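Local coordinates for Rod shape-determining protein (MreC) (Helicobacter pylori, PDB 5LP5) that binds penicillin-binding protein 2 in the core cell wall synthesis complex and probably takes part in determining rod shape, at residues 171-174 with 178-181; 165-170 with 196-201; 229-232 with 237-240. One frame throughout, in Å; residues are numbered along the deposited sequence.

Overall arrangement
Interactions 1 and 2 belong to one barrel, an antiparallel sheet of six strands between residues 158 and 228, and share strand 166-172. Their centres lie about 14 Å apart, and they touch where Leu178 packs on Ile170. Interaction 1 pairs that strand with its hairpin partner 178-183, and both segments fall between the more distant segments joined by interaction 2. Interaction 3 follows later in the chain, in the connection from strand 223-228 to strand 241-246 of the other barrel. Its centre is about 17 Å from that of interaction 1 and about 19 Å from that of interaction 2. Interaction 2 borders penicillin-binding protein 2, whereas interaction 3 lies between the barrels.

Interaction 1 (171-174 with 178-181)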
loop_
_atom_site.group_PDB
_atom_site.type_symbol
_atom_site.label_atom_id
_atom_site.label_comp_id
_atom_site.label_asym_id
_atom_site.label_seq_id
_atom_site.Cartn_x
_atom_site.Cartn_y
_atom_site.Cartn_z
ATOM N N GLY C 171 13.538 -16.942 -1.480
ATOM C CA GLY C 171 13.049 -18.049 -0.714
ATOM C C GLY C 171 12.856 -19.220 -1.654
ATOM O O GLY C 171 13.581 -19.387 -2.637
ATOM N N THR C 172 11.854 -20.029 -1.344
ATOM C CA THR C 172 11.574 -21.236 -2.086
ATOM C C THR C 172 10.133 -21.603 -1.828
ATOM O O THR C 172 9.439 -20.894 -1.116
ATOM C CB THR C 172 12.537 -22.382 -1.688
ATOM O OG1 THR C 172 12.361 -23.506 -2.563
ATOM C CG2 THR C 172 12.364 -22.785 -0.231
ATOM N N ASN C 173 9.659 -22.686 -2.431
ATOM C CA ASN C 173 8.262 -23.090 -2.295
ATOM C C ASN C 173 8.166 -24.616 -2.157
ATOM O O ASN C 173 9.186 -25.308 -1.985
ATOM C CB ASN C 173 7.447 -22.567 -3.468
ATOM C CG ASN C 173 7.918 -23.116 -4.808
ATOM O OD1 ASN C 173 8.657 -24.107 -4.863
ATOM N ND2 ASN C 173 7.516 -22.444 -5.906
ATOM N N PHE C 174 6.949 -25.149 -2.213
ATOM C CA PHE C 174 6.761 -26.576 -1.942
ATOM C C PHE C 174 7.309 -27.490 -3.042
ATOM O O PHE C 174 7.540 -28.675 -2.798
ATOM C CB PHE C 174 5.299 -26.875 -1.587
ATOM C CG PHE C 174 4.906 -26.389 -0.205
ATOM C CD1 PHE C 174 5.179 -27.166 0.936
ATOM C CD2 PHE C 174 4.281 -25.147 -0.033
ATOM C CE1 PHE C 174 4.816 -26.723 2.202
ATOM C CE2 PHE C 174 3.923 -24.704 1.236
ATOM C CZ PHE C 174 4.183 -25.496 2.352
ATOM N N LEU C 178 13.315 -22.015 -6.895
ATOM C CA LEU C 178 13.861 -20.793 -6.341
ATOM C C LEU C 178 12.904 -19.648 -6.599
ATOM O O LEU C 178 12.504 -19.433 -7.711
ATOM C CB LEU C 178 15.246 -20.500 -6.948
ATOM C CG LEU C 178 16.042 -19.468 -6.167
ATOM C CD1 LEU C 178 16.303 -19.995 -4.772
ATOM C CD2 LEU C 178 17.366 -19.188 -6.841
ATOM N N VAL C 179 12.548 -18.906 -5.564
ATOM C CA VAL C 179 11.532 -17.856 -5.687
ATOM C C VAL C 179 12.055 -16.534 -5.170
ATOM O O VAL C 179 12.804 -16.506 -4.195
ATOM C CB VAL C 179 10.288 -18.239 -4.872
ATOM C CG1 VAL C 179 9.294 -17.083 -4.836
ATOM C CG2 VAL C 179 9.676 -19.546 -5.399
ATOM N N VAL C 180 11.689 -15.443 -5.838
ATOM C CA VAL C 180 11.868 -14.115 -5.251
ATOM C C VAL C 180 10.539 -13.676 -4.656
ATOM O O VAL C 180 9.521 -13.589 -5.342
ATOM C CB VAL C 180 12.329 -13.061 -6.274
ATOM C CG1 VAL C 180 12.495 -11.714 -5.605
ATOM C CG2 VAL C 180 13.624 -13.487 -6.948
ATOM N N ASP C 181 10.566 -13.385 -3.376
ATOM C CA ASP C 181 9.372 -13.046 -2.620
ATOM C C ASP C 181 9.367 -11.567 -2.248
ATOM O O ASP C 181 10.405 -10.900 -2.308
ATOM C CB ASP C 181 9.347 -13.907 -1.346
ATOM C CG ASP C 181 8.349 -15.027 -1.422
ATOM O OD1 ASP C 181 7.220 -14.730 -1.881
ATOM O OD2 ASP C 181 8.691 -16.176 -1.023
#
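Gly171 and Val179 face each other as an antiparallel hydrogen-bonded pair, with their backbones joined in both directions. Gly171 N donates to Val179 O over 2.8 Å and Val179 N returns a bond to Gly171 O over 3.1 Å, both nearly straight at hydrogen.

The side chains of Leu178 and Val179 lie on opposite faces of the sheet. Leu178 has CG anti to the backbone N (chi1 -164°), and its CD1 reaches back to Gly171 O at 3.5 Å; the same methyl also packs on Ile170, and the side chain touches Leu227 as well. On the other face, the CG2 branch of Val179 is anti to its own carbonyl carbon and points to the Asn173 amide, where ND2 lies 3.6 Å away and CG 4.0 Å; the two side chains cross at about a right angle. The Asn173 amide is also held from the turn, since OD1 accepts a hydrogen bond from Glu177 N. Thr172 OG1 is likewise tied to the turn, through Glu177 O. Polar side chains thus fasten the connection while apolar ones cover the strands, an arrangement belonging to an antiparallel beta hairpin, here strands 166-172 and 178-183 of the MreC barrel core.

Interaction 2 (165-170 with 196-201); sequences QVLGFI and LTSGLD
Leu167, on strand 166-172, faces the turn that follows strand 194-197 without any backbone hydrogen bond, the nearest CA atoms, those of Leu167 and Ser198, being 7.4 Å apart. Both segments belong to the six-stranded antiparallel barrel, where strand 158-161 pairs with 166-172 and also bonds to Leu196 through Met160, so the contact reaches past that intervening strand. The turn is an ST turn: Ser198 OG accepts a hydrogen bond from Leu200 N, and Gly199 between them has a positive phi of 73°.

The contact itself is small and apolar. Leu167 CG lies anti to the carbonyl carbon (chi1 -71°), which turns the end of the side chain to the Ser198-Leu200 turn. CD2 does most of the touching, meeting Ser198 CB at 3.8 Å. Leu200 comes from beyond the serine, its side chain running across that of Leu167 at about a right angle. Leu200 CD1 lies against both methyls of Leu167, 4.0 Å from Leu167 CD1. Ser198 thus offers its carbon to Leu167, while its hydroxyl is engaged by Leu200 N and by Ser158 OG on strand 158-161.

One side of this patch is covered by penicillin-binding protein 2: Gln131 of that chain packs on Leu167 and Leu200, and the ring of Tyr134 of the same chain stacks with Phe169. The closest methyl pair of the contact is Leu167 CD2 with Leu200 CD1, at 3.8 Å.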
loop_
_atom_site.group_PDB
_atom_site.type_symbol
_atom_site.label_atom_id
_atom_site.label_comp_id
_atom_site.label_asym_id
_atom_site.label_seq_id
_atom_site.Cartn_x
_atom_site.Cartn_y
_atom_site.Cartn_z
ATOM N N GLN C 165 16.063 -2.443 -10.993
ATOM C CA GLN C 165 16.562 -3.035 -9.753
ATOM C C GLN C 165 15.455 -3.220 -8.724
ATOM O O GLN C 165 15.584 -2.789 -7.587
ATOM C CB GLN C 165 17.737 -2.202 -9.211
ATOM C CG GLN C 165 18.790 -1.933 -10.277
ATOM C CD GLN C 165 20.057 -1.269 -9.769
ATOM O OE1 GLN C 165 20.004 -0.311 -9.016
ATOM N NE2 GLN C 165 21.211 -1.749 -10.240
ATOM N N VAL C 166 14.367 -3.859 -9.141
ATOM C CA VAL C 166 13.243 -4.151 -8.269
ATOM C C VAL C 166 13.681 -5.171 -7.197
ATOM O O VAL C 166 14.254 -6.218 -7.508
ATOM C CB VAL C 166 12.072 -4.717 -9.067
ATOM C CG1 VAL C 166 11.003 -5.269 -8.150
ATOM C CG2 VAL C 166 11.485 -3.659 -9.970
ATOM N N LEU C 167 13.397 -4.860 -5.929
ATOM C CA LEU C 167 13.950 -5.603 -4.799
ATOM C C LEU C 167 13.020 -6.704 -4.317
ATOM O O LEU C 167 11.799 -6.567 -4.371
ATOM C CB LEU C 167 14.221 -4.642 -3.647
ATOM C CG LEU C 167 15.408 -3.671 -3.882
ATOM C CD1 LEU C 167 15.492 -2.593 -2.802
ATOM C CD2 LEU C 167 16.749 -4.435 -4.039
ATOM N N GLY C 168 13.605 -7.802 -3.867
ATOM C CA GLY C 168 12.857 -8.881 -3.239
ATOM C C GLY C 168 13.795 -9.709 -2.371
ATOM O O GLY C 168 14.977 -9.365 -2.217
ATOM N N PHE C 169 13.271 -10.792 -1.796
ATOM C CA PHE C 169 14.107 -11.722 -1.024
ATOM C C PHE C 169 13.958 -13.145 -1.493
ATOM O O PHE C 169 12.853 -13.587 -1.830
ATOM C CB PHE C 169 13.782 -11.669 0.464
ATOM C CG PHE C 169 14.114 -10.358 1.116
ATOM C CD1 PHE C 169 15.418 -10.080 1.506
ATOM C CD2 PHE C 169 13.124 -9.414 1.357
ATOM C CE1 PHE C 169 15.727 -8.886 2.116
ATOM C CE2 PHE C 169 13.438 -8.216 1.954
ATOM C CZ PHE C 169 14.742 -7.956 2.341
ATOM N N ILE C 170 15.075 -13.852 -1.526
ATOM C CA ILE C 170 15.079 -15.198 -2.058
ATOM C C ILE C 170 14.458 -16.120 -1.018
ATOM O O ILE C 170 14.783 -16.086 0.153
ATOM C CB ILE C 170 16.510 -15.666 -2.421
ATOM C CG1 ILE C 170 16.974 -15.080 -3.765
ATOM C CG2 ILE C 170 16.637 -17.174 -2.423
ATOM C CD1 ILE C 170 16.377 -15.717 -5.001
ATOM N N LEU C 196 19.710 -10.416 -10.031
ATOM C CA LEU C 196 21.074 -10.292 -9.499
ATOM C C LEU C 196 21.038 -10.066 -7.997
ATOM O O LEU C 196 20.058 -9.534 -7.479
ATOM C CB LEU C 196 21.782 -9.094 -10.112
ATOM C CG LEU C 196 21.822 -9.075 -11.625
ATOM C CD1 LEU C 196 22.198 -7.702 -12.198
ATOM C CD2 LEU C 196 22.739 -10.193 -12.102
ATOM N N THR C 197 22.117 -10.422 -7.303
ATOM C CA THR C 197 22.197 -10.101 -5.892
ATOM C C THR C 197 22.180 -8.578 -5.730
ATOM O O THR C 197 22.816 -7.856 -6.498
ATOM C CB THR C 197 23.472 -10.673 -5.262
ATOM O OG1 THR C 197 24.617 -10.121 -5.913
ATOM C CG2 THR C 197 23.521 -12.159 -5.387
ATOM N N SER C 198 21.456 -8.090 -4.739
ATOM C CA SER C 198 21.277 -6.634 -4.559
ATOM C C SER C 198 22.475 -6.023 -3.849
ATOM O O SER C 198 22.763 -4.849 -3.988
ATOM C CB SER C 198 20.037 -6.335 -3.719
ATOM O OG SER C 198 20.349 -6.411 -2.343
ATOM N N GLY C 199 23.162 -6.829 -3.065
ATOM C CA GLY C 199 24.334 -6.342 -2.343
ATOM C C GLY C 199 23.960 -5.432 -1.178
ATOM O O GLY C 199 24.758 -4.638 -0.718
ATOM N N LEU C 200 22.724 -5.534 -0.710
ATOM C CA LEU C 200 22.254 -4.731 0.422
ATOM C C LEU C 200 22.203 -5.499 1.742
ATOM O O LEU C 200 21.966 -4.904 2.804
ATOM C CB LEU C 200 20.843 -4.236 0.120
ATOM C CG LEU C 200 20.703 -3.295 -1.080
ATOM C CD1 LEU C 200 19.246 -3.182 -1.512
ATOM C CD2 LEU C 200 21.288 -1.936 -0.740
ATOM N N ASP C 201 22.397 -6.812 1.672
ATOM C CA ASP C 201 22.179 -7.686 2.826
ATOM C C ASP C 201 23.448 -7.975 3.632
ATOM O O ASP C 201 23.355 -8.557 4.718
ATOM C CB ASP C 201 21.507 -9.002 2.385
ATOM C CG ASP C 201 22.236 -9.694 1.243
ATOM O OD1 ASP C 201 23.307 -9.250 0.802
ATOM O OD2 ASP C 201 21.721 -10.701 0.757
#

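Interaction 3 (229-232 with 237-240); sequences NAFL and LLRH
The long connection from strand 223-228 to strand 241-246 leads from one beta barrel of MreC to the other, and within it Phe231 packs against Leu237 and Leu238. No hydrogen bond joins the two segments; the CA atoms of Phe231 and Leu237 are 7.8 Å apart, and the side chains fill the distance.

Phe231 carries the contact. With CG anti to the backbone N (chi1 171°), its ring extends from 229-232 to the two leucines, which approach it obliquely. Leu237 meets the ring along its CD1-CE1 bond: CB is 3.8 Å from Phe231 CD1 and 3.9 Å from Phe231 CE1. The CD2 methyl of Leu237 adds a looser touch, 4.1 Å from Phe231 CD1. These two side chains run past each other in opposite directions, and the Leu237 atom nearest the ring is CB. Leu238 instead takes the far end of the ring, with CG 4.0 Å from Phe231 CZ, its side chain crossing that of Phe231 at about a right angle.

The leucines come just before strand 241-246, which returns to the barrel formed mainly by the N-terminal part of the modelled chain; Phe231 comes just after the last strand of the other barrel. The contact therefore lies in the passage between them, and both of its sides have further ties. Phe231 O accepts a hydrogen bond from Asn150 ND2, and Leu237 O is bonded to Ser130 OG. Gln133 packs against both Phe231 and Leu237, whereas Leu238 also meets Leu167 of the second MreC subunit. At the ring terminus, the CD2 methyl of Leu238 lies 4.1 Å from Phe231 CZ.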
loop_
_atom_site.group_PDB
_atom_site.type_symbol
_atom_site.label_atom_id
_atom_site.label_comp_id
_atom_site.label_asym_id
_atom_site.label_seq_id
_atom_site.Cartn_x
_atom_site.Cartn_y
_atom_site.Cartn_z
ATOM N N ASN C 229 16.763 -20.992 -14.778
ATOM C CA ASN C 229 18.194 -20.815 -14.960
ATOM C C ASN C 229 18.926 -20.438 -13.672
ATOM O O ASN C 229 20.003 -19.821 -13.734
ATOM C CB ASN C 229 18.478 -19.732 -15.990
ATOM C CG ASN C 229 18.171 -20.171 -17.377
ATOM O OD1 ASN C 229 18.738 -21.161 -17.839
ATOM N ND2 ASN C 229 17.262 -19.455 -18.060
ATOM N N ALA C 230 18.360 -20.791 -12.516
ATOM C CA ALA C 230 19.060 -20.593 -11.259
ATOM C C ALA C 230 19.686 -21.909 -10.865
ATOM O O ALA C 230 19.238 -22.969 -11.320
ATOM C CB ALA C 230 18.116 -20.123 -10.174
ATOM N N PHE C 231 20.712 -21.845 -10.024
ATOM C CA PHE C 231 21.316 -23.058 -9.514
ATOM C C PHE C 231 20.351 -23.795 -8.611
ATOM O O PHE C 231 19.833 -23.222 -7.659
ATOM C CB PHE C 231 22.591 -22.762 -8.711
ATOM C CG PHE C 231 23.111 -23.967 -7.989
ATOM C CD1 PHE C 231 23.793 -24.953 -8.678
ATOM C CD2 PHE C 231 22.859 -24.152 -6.635
ATOM C CE1 PHE C 231 24.230 -26.094 -8.031
ATOM C CE2 PHE C 231 23.275 -25.282 -5.990
ATOM C CZ PHE C 231 23.991 -26.242 -6.674
ATOM N N LEU C 232 20.110 -25.066 -8.915
ATOM C CA LEU C 232 19.444 -25.990 -7.971
ATOM C C LEU C 232 20.245 -27.277 -7.722
ATOM O O LEU C 232 20.916 -27.398 -6.719
ATOM C CB LEU C 232 17.996 -26.361 -8.426
ATOM C CG LEU C 232 16.927 -25.275 -8.314
ATOM C CD1 LEU C 232 15.607 -25.729 -8.897
ATOM C CD2 LEU C 232 16.745 -24.862 -6.857
ATOM N N LEU C 237 28.452 -27.002 -10.413
ATOM C CA LEU C 237 28.649 -25.792 -9.611
ATOM C C LEU C 237 28.873 -26.038 -8.127
ATOM O O LEU C 237 28.900 -25.079 -7.359
ATOM C CB LEU C 237 27.454 -24.837 -9.791
ATOM C CG LEU C 237 27.565 -23.853 -10.972
ATOM C CD1 LEU C 237 27.490 -24.553 -12.313
ATOM C CD2 LEU C 237 26.491 -22.778 -10.881
ATOM N N LEU C 238 28.984 -27.296 -7.702
ATOM C CA LEU C 238 29.318 -27.572 -6.317
ATOM C C LEU C 238 30.823 -27.716 -6.160
ATOM O O LEU C 238 31.347 -27.768 -5.049
ATOM C CB LEU C 238 28.502 -28.746 -5.780
ATOM C CG LEU C 238 27.079 -28.342 -5.343
ATOM C CD1 LEU C 238 26.244 -29.535 -4.892
ATOM C CD2 LEU C 238 27.079 -27.297 -4.230
ATOM N N ARG C 239 31.535 -27.748 -7.285
ATOM C CA ARG C 239 32.988 -27.576 -7.264
ATOM C C ARG C 239 33.344 -26.177 -7.742
ATOM O O ARG C 239 32.550 -25.515 -8.401
ATOM C CB ARG C 239 33.681 -28.660 -8.084
ATOM C CG ARG C 239 33.572 -30.025 -7.394
ATOM C CD ARG C 239 34.321 -31.146 -8.083
ATOM N NE ARG C 239 34.113 -31.179 -9.541
ATOM C CZ ARG C 239 33.148 -31.843 -10.185
ATOM N NH1 ARG C 239 32.231 -32.541 -9.528
ATOM N NH2 ARG C 239 33.102 -31.791 -11.511
ATOM N N HIS C 240 34.544 -25.732 -7.377
ATOM C CA HIS C 240 35.037 -24.382 -7.683
ATOM C C HIS C 240 34.250 -23.289 -6.961
ATOM O O HIS C 240 33.828 -22.319 -7.592
ATOM C CB HIS C 240 35.041 -24.119 -9.189
ATOM C CG HIS C 240 35.926 -25.043 -9.966
ATOM N ND1 HIS C 240 37.286 -25.148 -9.734
ATOM C CD2 HIS C 240 35.653 -25.881 -10.997
ATOM C CE1 HIS C 240 37.804 -26.033 -10.568
ATOM N NE2 HIS C 240 36.838 -26.490 -11.346
#